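Local atomic coordinates of putative fructose-aminoacid-6-phosphate deglycase (Bacillus subtilis, PDB entry 3EUA), a protein that converts a range of fructosamine 6-phosphates into glucose 6-phosphate and a free amino acid. Residues Val31-Ser36 / Thr87-Lys92. Sequence-based numbering, arbitrary orientation.
Sequences VACGGS and TPETVK
The thiol of C33 reaches from just after strand 27-32 to the N-cap residue T87 and to E89 and T90 in the first turn of helix 88-99. With SG anti to its own carbonyl carbon (chi1 -62°), C33 SG comes closest to T90 OG1, at 3.6 Å. C33 SG also lies 4.0 Å from E89 CB and 4.2 Å from T87 CG2, so two carbon groups and one hydroxyl meet it. A small, polarisable sulfur suits such mixed surroundings, and A61 of helix 61-67 adjoins C33, E89 and T90 as well.

T90, beta-branched, presents a hydroxyl and a methyl together to segment 31-36. T90 OG1 faces C33 and stands 4.0 Å from A32 CA, whose CB points away from the helix, while T90 CG2, anti to the backbone N, approaches V31 O at 4.1 Å. No hydrogen bond crosses here: T90 OG1 and C33 N are buried without a partner in the model, and contact is by van der Waals packing.

Both segments belong to the first SIS domain, a parallel sheet flanked by helices in which the loops after strands 27-32 and 76-82 lie side by side. H234 of the second subunit packs on C33 and T87.

Polar ends at the helix start look elsewhere: T87 OG1 hydrogen-bonds S82 OG, whereas E89 OE2 forms a salt bridge with R261 NH1 and a hydrogen bond with H234 NE2, both of the second subunit.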
# COMPACT_ATOMS: atom_id res chain seq x y z
N VAL A 31 -10.79 -7.88 -1.12
CA VAL A 31 -10.71 -7.96 0.35
C VAL A 31 -10.22 -9.29 0.89
O VAL A 31 -10.84 -10.35 0.68
CB VAL A 31 -12.11 -7.66 0.95
CG1 VAL A 31 -12.06 -7.55 2.46
CG2 VAL A 31 -12.69 -6.35 0.38
N ALA A 32 -9.13 -9.25 1.62
CA ALA A 32 -8.55 -10.47 2.20
C ALA A 32 -7.51 -10.05 3.22
O ALA A 32 -7.33 -8.85 3.44
CB ALA A 32 -7.92 -11.33 1.10
N CYS A 33 -6.79 -11.02 3.79
CA CYS A 33 -5.73 -10.75 4.72
C CYS A 33 -4.39 -11.38 4.34
O CYS A 33 -4.34 -12.49 3.81
CB CYS A 33 -6.08 -11.27 6.12
SG CYS A 33 -7.53 -10.49 6.86
N GLY A 34 -3.32 -10.66 4.63
CA GLY A 34 -1.95 -11.10 4.41
C GLY A 34 -1.67 -11.65 3.03
O GLY A 34 -1.87 -10.96 2.04
N GLY A 35 -1.23 -12.91 2.97
CA GLY A 35 -0.91 -13.57 1.71
C GLY A 35 -2.06 -13.57 0.74
O GLY A 35 -1.87 -13.44 -0.50
N SER A 36 -3.26 -13.75 1.26
CA SER A 36 -4.46 -13.75 0.39
C SER A 36 -4.79 -12.38 -0.15
O SER A 36 -5.48 -12.31 -1.16
CB SER A 36 -5.68 -14.34 1.08
OG SER A 36 -5.48 -15.73 1.18
N THR A 87 -10.44 -17.56 8.24
CA THR A 87 -9.89 -16.27 8.64
C THR A 87 -11.04 -15.38 9.11
O THR A 87 -11.83 -14.93 8.27
CB THR A 87 -9.16 -15.60 7.52
OG1 THR A 87 -8.31 -16.56 6.88
CG2 THR A 87 -8.35 -14.45 8.11
N PRO A 88 -11.11 -15.11 10.43
CA PRO A 88 -12.32 -14.43 10.94
C PRO A 88 -12.63 -13.08 10.36
O PRO A 88 -13.81 -12.78 10.17
CB PRO A 88 -12.05 -14.32 12.45
CG PRO A 88 -11.05 -15.35 12.71
CD PRO A 88 -10.17 -15.38 11.53
N GLU A 89 -11.60 -12.29 10.04
CA GLU A 89 -11.83 -10.95 9.48
C GLU A 89 -12.39 -11.02 8.05
O GLU A 89 -13.20 -10.20 7.63
CB GLU A 89 -10.55 -10.11 9.44
CG GLU A 89 -9.85 -9.93 10.75
CD GLU A 89 -8.77 -10.97 11.01
OE1 GLU A 89 -9.00 -12.19 10.92
OE2 GLU A 89 -7.66 -10.51 11.33
N THR A 90 -11.93 -12.01 7.29
CA THR A 90 -12.41 -12.18 5.92
C THR A 90 -13.84 -12.71 5.92
O THR A 90 -14.68 -12.26 5.13
CB THR A 90 -11.43 -13.03 5.13
OG1 THR A 90 -10.14 -12.43 5.26
CG2 THR A 90 -11.80 -13.06 3.64
N VAL A 91 -14.14 -13.61 6.86
CA VAL A 91 -15.48 -14.13 7.02
C VAL A 91 -16.43 -12.98 7.36
O VAL A 91 -17.47 -12.82 6.73
CB VAL A 91 -15.54 -15.20 8.13
CG1 VAL A 91 -17.01 -15.56 8.49
CG2 VAL A 91 -14.75 -16.46 7.74
N LYS A 92 -16.03 -12.16 8.32
CA LYS A 92 -16.85 -11.02 8.72
C LYS A 92 -16.96 -10.03 7.58
O LYS A 92 -18.00 -9.47 7.37
CB LYS A 92 -16.35 -10.36 10.01